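Local coordinates for protein pectate lyase/Amb allergen (Acidovorax citrulli, PDB 4HWV) that probably cleaves pectate, a plant cell-wall polysaccharide, as a secreted, calcium-binding lyase of polysaccharide lyase family 1, at residues 210-215 with 220-225; 463-468 with 475-480. All coordinates share one frame; numbering follows the deposited sequence.

Overall arrangement
Two contacts on opposite sides of the chain's centre show how a right-handed parallel beta-helix, the fold of polysaccharide lyase family 1, carries extra structure on its flanks. Interaction 1 comes first along the chain and is a small antiparallel hairpin of strands 211-213 and 221-223, inserted between strands 201-203 and 229-234 on the side where calcium binds. Interaction 2 follows in the C-terminal region, where a salt bridge joins the loop before helix 470-477 to the end of that helix. The centres of interactions 1 and 2 lie about 37 Å apart and their nearest atoms about 22 Å apart, and they have no strand or helix in common. The first borders the metal site, whereas the second lies far from it.

Interaction 1: 210-215 with 220-225; sequences PQWDPT and GRWNSE
Trp212 and Trp222 face each other as a non-hydrogen-bonded antiparallel pair, and their side chains cross at about a right angle. Trp212 CB sits over the six-membered ring of Trp222, 3.8 Å from its centroid and nearly along the ring normal, a CH-pi contact. Beyond CG, which lies anti to the backbone N (chi1 174°), the indole runs along the partner strand toward Gly220. CE3 comes 3.5 Å from Trp222 NE1, CZ3 lies beside the backbone of Arg221, CZ2 lies near Gly220 CA, and CH2 ends 3.4 Å from Gly220 C. The two indoles are oblique, with planes at 55°. Pro210 O meets the edge of the Trp222 ring at CZ3, and Trp258 and Trp122 also pack against that ring. This is a beta hairpin projecting from the pectate lyase beta-helix, its backbone bonds pairing Gln211 with Asn223 and Asp213 with Arg221. The bond from Asp213 N to Arg221 O is almost straight (175°). On the face opposite the tryptophans, one water donates to both Gln211 O and OE1 and accepts from Asn223 ND2, which also bonds to Asp216, while Gln211 NE2 reaches Glu145. Asp213 OD1 accepts from Thr215 N at 2.9 Å, closing an Asx turn as the strand ends, and from Thr215 OG1. At the calcium side, Pro210 CB touches Ser224 OG; the hydroxyl hydrogen-bonds to Gln275 O, and the Ser224 side chain lies about 5 Å from that of the calcium ligand Asp278.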
ATOM      1  N   PRO A 210       8.692  -0.418 -16.976  1.00  4.00           N
ATOM      2  CA  PRO A 210       7.808  -1.190 -17.859  1.00  4.40           C
ATOM      3  C   PRO A 210       7.973  -0.752 -19.307  1.00  4.53           C
ATOM      4  O   PRO A 210       8.289   0.416 -19.582  1.00  5.15           O
ATOM      5  CB  PRO A 210       6.408  -0.836 -17.343  1.00  5.54           C
ATOM      6  CG  PRO A 210       6.587   0.509 -16.733  1.00  6.30           C
ATOM      7  CD  PRO A 210       7.938   0.492 -16.096  1.00  5.17           C
ATOM      8  N   GLN A 211       7.756  -1.686 -20.223  1.00  4.96           N
ATOM      9  CA  GLN A 211       7.906  -1.426 -21.634  1.00  5.44           C
ATOM     10  C   GLN A 211       6.537  -1.275 -22.251  1.00  5.05           C
ATOM     11  O   GLN A 211       5.632  -2.054 -21.967  1.00  5.78           O
ATOM     12  CB  GLN A 211       8.613  -2.598 -22.301  1.00  6.01           C
ATOM     13  CG  GLN A 211       8.856  -2.409 -23.800  1.00  6.58           C
ATOM     14  CD  GLN A 211       9.235  -3.719 -24.463  1.00  8.24           C
ATOM     15  OE1 GLN A 211       8.474  -4.693 -24.403  1.00  9.79           O
ATOM     16  NE2 GLN A 211      10.420  -3.762 -25.077  1.00  8.91           N
ATOM     17  N   TRP A 212       6.395  -0.281 -23.122  1.00  5.65           N
ATOM     18  CA  TRP A 212       5.190  -0.192 -23.934  1.00  6.26           C
ATOM     19  C   TRP A 212       5.363  -1.066 -25.179  1.00  7.45           C
ATOM     20  O   TRP A 212       6.317  -0.886 -25.936  1.00  8.90           O
ATOM     21  CB  TRP A 212       4.903   1.253 -24.340  1.00  6.65           C
ATOM     22  CG  TRP A 212       3.750   1.392 -25.291  1.00  6.56           C
ATOM     23  CD1 TRP A 212       3.817   1.774 -26.602  1.00  6.86           C
ATOM     24  CD2 TRP A 212       2.353   1.177 -25.009  1.00  6.26           C
ATOM     25  NE1 TRP A 212       2.557   1.789 -27.157  1.00  7.45           N
ATOM     26  CE2 TRP A 212       1.639   1.441 -26.202  1.00  6.70           C
ATOM     27  CE3 TRP A 212       1.637   0.786 -23.866  1.00  7.07           C
ATOM     28  CZ2 TRP A 212       0.249   1.310 -26.289  1.00  7.29           C
ATOM     29  CZ3 TRP A 212       0.254   0.664 -23.948  1.00  6.80           C
ATOM     30  CH2 TRP A 212      -0.428   0.922 -25.165  1.00  7.02           C
ATOM     31  N   ASP A 213       4.484  -2.040 -25.369  1.00  7.88           N
ATOM     32  CA  ASP A 213       4.539  -2.853 -26.578  1.00  8.71           C
ATOM     33  C   ASP A 213       3.315  -2.498 -27.403  1.00  8.35           C
ATOM     34  O   ASP A 213       2.218  -2.969 -27.101  1.00  8.20           O
ATOM     35  CB  ASP A 213       4.536  -4.349 -26.262  1.00  9.92           C
ATOM     36  CG  ASP A 213       4.591  -5.212 -27.521  1.00 11.02           C
ATOM     37  OD1 ASP A 213       4.492  -4.696 -28.664  1.00 11.17           O
ATOM     38  OD2 ASP A 213       4.739  -6.439 -27.368  1.00 13.85           O
ATOM     39  N   PRO A 214       3.496  -1.678 -28.458  1.00  8.83           N
ATOM     40  CA  PRO A 214       2.359  -1.253 -29.292  1.00  9.52           C
ATOM     41  C   PRO A 214       1.585  -2.412 -29.920  1.00  9.73           C
ATOM     42  O   PRO A 214       0.423  -2.233 -30.260  1.00 10.31           O
ATOM     43  CB  PRO A 214       3.018  -0.421 -30.405  1.00  9.21           C
ATOM     44  CG  PRO A 214       4.352   0.008 -29.837  1.00  8.73           C
ATOM     45  CD  PRO A 214       4.780  -1.098 -28.903  1.00  8.95           C
ATOM     46  N   THR A 215       2.225  -3.561 -30.098  1.00  9.67           N
ATOM     47  CA  THR A 215       1.623  -4.692 -30.800  1.00 10.29           C
ATOM     48  C   THR A 215       0.917  -5.672 -29.874  1.00 10.54           C
ATOM     49  O   THR A 215       0.169  -6.530 -30.337  1.00 11.21           O
ATOM     50  CB  THR A 215       2.664  -5.454 -31.679  1.00 11.09           C
ATOM     51  OG1 THR A 215       3.590  -6.171 -30.851  1.00 11.68           O
ATOM     52  CG2 THR A 215       3.433  -4.484 -32.570  1.00 11.91           C
ATOM     53  N   GLY A 220      -1.958  -2.516 -27.931  1.00  8.47           N
ATOM     54  CA  GLY A 220      -0.820  -2.212 -27.080  1.00  8.38           C
ATOM     55  C   GLY A 220      -1.044  -2.408 -25.589  1.00  7.86           C
ATOM     56  O   GLY A 220      -2.160  -2.264 -25.071  1.00  7.79           O
ATOM     57  N   ARG A 221       0.037  -2.749 -24.889  1.00  7.22           N
ATOM     58  CA  ARG A 221      -0.005  -2.899 -23.439  1.00  7.43           C
ATOM     59  C   ARG A 221       1.323  -2.498 -22.860  1.00  6.27           C
ATOM     60  O   ARG A 221       2.363  -2.625 -23.515  1.00  7.78           O
ATOM     61  CB  ARG A 221      -0.226  -4.361 -23.031  1.00  8.36           C
ATOM     62  CG  ARG A 221      -1.557  -4.959 -23.446  1.00  9.14           C
ATOM     63  CD  ARG A 221      -2.727  -4.382 -22.637  1.00 10.05           C
ATOM     64  NE  ARG A 221      -3.995  -5.066 -22.896  1.00 11.61           N
ATOM     65  CZ  ARG A 221      -4.852  -4.734 -23.856  1.00 12.17           C
ATOM     66  NH1 ARG A 221      -4.586  -3.715 -24.661  1.00 12.46           N
ATOM     67  NH2 ARG A 221      -5.982  -5.426 -24.008  1.00 13.34           N
ATOM     68  N   TRP A 222       1.290  -2.044 -21.607  1.00  6.54           N
ATOM     69  CA  TRP A 222       2.506  -1.935 -20.797  1.00  6.19           C
ATOM     70  C   TRP A 222       2.776  -3.270 -20.132  1.00  6.05           C
ATOM     71  O   TRP A 222       1.879  -3.837 -19.529  1.00  7.72           O
ATOM     72  CB  TRP A 222       2.316  -0.893 -19.699  1.00  5.66           C
ATOM     73  CG  TRP A 222       2.301   0.544 -20.189  1.00  5.35           C
ATOM     74  CD1 TRP A 222       1.194   1.303 -20.479  1.00  6.27           C
ATOM     75  CD2 TRP A 222       3.440   1.383 -20.444  1.00  4.96           C
ATOM     76  NE1 TRP A 222       1.584   2.553 -20.902  1.00  6.37           N
ATOM     77  CE2 TRP A 222       2.949   2.629 -20.902  1.00  5.69           C
ATOM     78  CE3 TRP A 222       4.823   1.200 -20.336  1.00  5.59           C
ATOM     79  CZ2 TRP A 222       3.788   3.698 -21.194  1.00  5.80           C
ATOM     80  CZ3 TRP A 222       5.659   2.257 -20.658  1.00  5.73           C
ATOM     81  CH2 TRP A 222       5.135   3.491 -21.088  1.00  5.66           C
ATOM     82  N   ASN A 223       4.017  -3.739 -20.207  1.00  5.67           N
ATOM     83  CA  ASN A 223       4.379  -5.001 -19.577  1.00  6.52           C
ATOM     84  C   ASN A 223       5.602  -4.843 -18.710  1.00  5.67           C
ATOM     85  O   ASN A 223       6.533  -4.101 -19.056  1.00  6.33           O
ATOM     86  CB  ASN A 223       4.665  -6.083 -20.616  1.00  8.98           C
ATOM     87  CG  ASN A 223       3.437  -6.430 -21.447  1.00 10.96           C
ATOM     88  OD1 ASN A 223       2.416  -6.907 -20.928  1.00 12.92           O
ATOM     89  ND2 ASN A 223       3.534  -6.224 -22.744  1.00 11.57           N
ATOM     90  N   SER A 224       5.607  -5.599 -17.610  1.00  4.81           N
ATOM     91  CA  SER A 224       6.714  -5.644 -16.666  1.00  4.81           C
ATOM     92  C   SER A 224       7.254  -7.058 -16.542  1.00  5.05           C
ATOM     93  O   SER A 224       6.642  -8.025 -17.013  1.00  6.29           O
ATOM     94  CB  SER A 224       6.267  -5.099 -15.313  1.00  4.76           C
ATOM     95  OG  SER A 224       6.211  -3.681 -15.342  1.00  5.27           O
ATOM     96  N   GLU A 225       8.411  -7.175 -15.910  1.00  4.07           N
ATOM     97  CA  GLU A 225       9.214  -8.385 -16.016  1.00  5.07           C
ATOM     98  C   GLU A 225       9.366  -9.219 -14.746  1.00  5.20           C
ATOM     99  O   GLU A 225       9.881 -10.339 -14.825  1.00  5.62           O
ATOM    100  CB  GLU A 225      10.611  -8.002 -16.518  1.00  7.08           C
ATOM    101  CG  GLU A 225      10.611  -7.441 -17.933  1.00 10.44           C
ATOM    102  CD  GLU A 225      10.203  -8.476 -18.950  1.00 14.29           C
ATOM    103  OE1 GLU A 225      10.761  -9.586 -18.869  1.00 15.57           O
ATOM    104  OE2 GLU A 225       9.335  -8.180 -19.824  1.00 16.68           O
TER
HETATM  105  O   HOH W   1       5.973  -4.665 -23.355  1.00 18.76           O
HETATM  106  O   HOH W   2       6.884  -6.739 -23.348  1.00 38.07           O

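Interaction 2: 463-468 with 475-480; sequences TLEDTA and TARAGA
The guanidinium of Arg477 and the carboxylate of Glu465 meet edge to edge, their planes only 20° apart, with Glu465 CD lying in the guanidinium plane. The grip is end-on and two-pronged. Arg477 NH1 donates to Glu465 OE1 at 2.8 Å along a nearly straight line (178°), and Arg477 NH2 donates to Glu465 OE2 at 2.7 Å. Each oxygen uses its syn lone pair, so the paired bonds keep the two groups nearly coplanar and resist their twisting against each other. The side chains arrive from opposite directions and span a wide gap, for the CA atoms of Glu465 and Arg477 stand 13.9 Å apart. Arg477 covers its share with a chain extended from CG to NE. The bridge thus ties the loop leading into helix 470-477 to the last turn of that helix, in the segment packed along the outside of the beta-helix. Glu465 OE1 has a second cationic partner in Arg473, and Arg477 NH1 also donates to Asn6 near the N-terminus. The added positive charge would probably stabilise the ionised carboxylate. Through its backbone N and O, Glu465 is bonded to Asn350 of strand 345-356 and Asn381 of strand 376-387.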
ATOM      1  N   THR A 463      -6.848 -36.140   0.427  1.00  5.78           N
ATOM      2  CA  THR A 463      -8.215 -36.136   0.931  1.00  5.96           C
ATOM      3  C   THR A 463      -8.836 -34.761   0.709  1.00  6.60           C
ATOM      4  O   THR A 463      -8.251 -33.741   1.083  1.00  8.68           O
ATOM      5  CB  THR A 463      -8.211 -36.486   2.428  1.00  5.71           C
ATOM      6  OG1 THR A 463      -7.794 -37.853   2.575  1.00  6.64           O
ATOM      7  CG2 THR A 463      -9.595 -36.276   3.056  1.00  6.54           C
ATOM      8  N   LEU A 464      -9.999 -34.732   0.069  1.00  5.65           N
ATOM      9  CA  LEU A 464     -10.700 -33.473  -0.152  1.00  5.78           C
ATOM     10  C   LEU A 464     -11.461 -33.061   1.090  1.00  6.01           C
ATOM     11  O   LEU A 464     -12.314 -33.822   1.557  1.00  7.24           O
ATOM     12  CB  LEU A 464     -11.703 -33.607  -1.300  1.00  6.17           C
ATOM     13  CG  LEU A 464     -11.087 -33.823  -2.676  1.00  6.79           C
ATOM     14  CD1 LEU A 464     -12.186 -34.100  -3.704  1.00  7.21           C
ATOM     15  CD2 LEU A 464     -10.261 -32.624  -3.092  1.00  6.62           C
ATOM     16  N   GLU A 465     -11.202 -31.852   1.598  1.00  6.12           N
ATOM     17  CA  GLU A 465     -12.062 -31.243   2.593  1.00  6.56           C
ATOM     18  C   GLU A 465     -13.373 -30.878   1.949  1.00  7.52           C
ATOM     19  O   GLU A 465     -13.441 -30.563   0.755  1.00  7.93           O
ATOM     20  CB  GLU A 465     -11.434 -29.968   3.131  1.00  7.51           C
ATOM     21  CG  GLU A 465     -10.228 -30.252   4.003  1.00  9.04           C
ATOM     22  CD  GLU A 465      -9.571 -28.982   4.509  1.00 10.59           C
ATOM     23  OE1 GLU A 465     -10.016 -28.430   5.541  1.00 10.36           O
ATOM     24  OE2 GLU A 465      -8.594 -28.534   3.871  1.00 13.00           O
ATOM     25  N   ASP A 466     -14.459 -30.933   2.697  1.00  8.39           N
ATOM     26  CA  ASP A 466     -15.745 -30.442   2.191  0.50  9.47           C
ATOM     27  C   ASP A 466     -15.722 -28.930   2.105  1.00  8.39           C
ATOM     28  O   ASP A 466     -14.954 -28.276   2.836  1.00  9.30           O
ATOM     29  CB  ASP A 466     -16.940 -30.841   3.045  0.50 12.60           C
ATOM     30  CG  ASP A 466     -18.264 -30.459   2.364  0.50 15.48           C
ATOM     31  OD1 ASP A 466     -18.438 -30.841   1.190  0.50 17.29           O
ATOM     32  OD2 ASP A 466     -19.072 -29.717   2.959  0.50 15.59           O
ATOM     33  N   THR A 467     -16.610 -28.369   1.304  1.00  8.67           N
ATOM     34  CA  THR A 467     -16.645 -26.938   1.085  1.00  8.80           C
ATOM     35  C   THR A 467     -17.428 -26.155   2.150  1.00  8.55           C
ATOM     36  O   THR A 467     -17.306 -24.920   2.238  1.00  8.90           O
ATOM     37  CB  THR A 467     -17.240 -26.675  -0.302  1.00  9.11           C
ATOM     38  OG1 THR A 467     -18.443 -27.441  -0.441  1.00  9.41           O
ATOM     39  CG2 THR A 467     -16.251 -27.097  -1.405  1.00 10.66           C
ATOM     40  N   ALA A 468     -18.220 -26.855   2.963  1.00  9.66           N
ATOM     41  CA  ALA A 468     -19.124 -26.179   3.897  1.00 11.33           C
ATOM     42  C   ALA A 468     -18.460 -25.107   4.770  1.00 12.45           C
ATOM     43  O   ALA A 468     -18.956 -23.977   4.879  1.00 13.60           O
ATOM     44  CB  ALA A 468     -19.865 -27.200   4.771  1.00 12.13           C
ATOM     45  N   THR A 475      -9.434 -18.884   5.605  1.00  6.51           N
ATOM     46  CA  THR A 475      -9.198 -17.526   6.085  1.00  7.32           C
ATOM     47  C   THR A 475      -8.421 -17.519   7.411  1.00  8.73           C
ATOM     48  O   THR A 475      -7.517 -16.699   7.608  1.00  9.06           O
ATOM     49  CB  THR A 475     -10.527 -16.762   6.222  1.00  8.21           C
ATOM     50  OG1 THR A 475     -11.149 -16.684   4.924  1.00  8.59           O
ATOM     51  CG2 THR A 475     -10.297 -15.366   6.790  1.00  9.20           C
ATOM     52  N   ALA A 476      -8.767 -18.438   8.309  1.00  8.99           N
ATOM     53  CA  ALA A 476      -8.122 -18.524   9.595  1.00 10.27           C
ATOM     54  C   ALA A 476      -6.705 -19.097   9.565  1.00  9.63           C
ATOM     55  O   ALA A 476      -5.887 -18.712  10.390  1.00 10.76           O
ATOM     56  CB  ALA A 476      -8.983 -19.312  10.575  1.00 10.45           C
ATOM     57  N   ARG A 477      -6.421 -20.025   8.648  1.00  7.49           N
ATOM     58  CA  ARG A 477      -5.221 -20.860   8.770  1.00  7.21           C
ATOM     59  C   ARG A 477      -4.142 -20.628   7.709  1.00  6.77           C
ATOM     60  O   ARG A 477      -3.002 -21.071   7.890  1.00  7.55           O
ATOM     61  CB  ARG A 477      -5.627 -22.340   8.756  1.00  7.31           C
ATOM     62  CG  ARG A 477      -5.855 -22.893   7.362  1.00  7.04           C
ATOM     63  CD  ARG A 477      -6.757 -24.107   7.340  1.00  6.97           C
ATOM     64  NE  ARG A 477      -6.805 -24.647   5.981  1.00  6.51           N
ATOM     65  CZ  ARG A 477      -7.557 -25.671   5.586  1.00  7.03           C
ATOM     66  NH1 ARG A 477      -8.370 -26.284   6.438  1.00  8.02           N
ATOM     67  NH2 ARG A 477      -7.498 -26.080   4.325  1.00  7.62           N
ATOM     68  N   ALA A 478      -4.481 -19.964   6.604  1.00  6.05           N
ATOM     69  CA  ALA A 478      -3.552 -19.880   5.477  1.00  6.12           C
ATOM     70  C   ALA A 478      -2.520 -18.775   5.627  1.00  5.31           C
ATOM     71  O   ALA A 478      -2.743 -17.786   6.328  1.00  6.05           O
ATOM     72  CB  ALA A 478      -4.327 -19.689   4.178  1.00  7.60           C
ATOM     73  N   GLY A 479      -1.396 -18.935   4.933  1.00  4.54           N
ATOM     74  CA  GLY A 479      -0.430 -17.857   4.790  1.00  4.11           C
ATOM     75  C   GLY A 479       0.742 -17.879   5.750  1.00  3.64           C
ATOM     76  O   GLY A 479       0.962 -18.818   6.537  1.00  4.53           O
ATOM     77  N   ALA A 480       1.530 -16.815   5.669  1.00  3.63           N
ATOM     78  CA  ALA A 480       2.637 -16.618   6.589  1.00  3.77           C
ATOM     79  C   ALA A 480       2.138 -16.277   7.992  1.00  4.83           C
ATOM     80  O   ALA A 480       1.001 -15.822   8.174  1.00  5.38           O
ATOM     81  CB  ALA A 480       3.554 -15.500   6.061  1.00  5.53           C
TER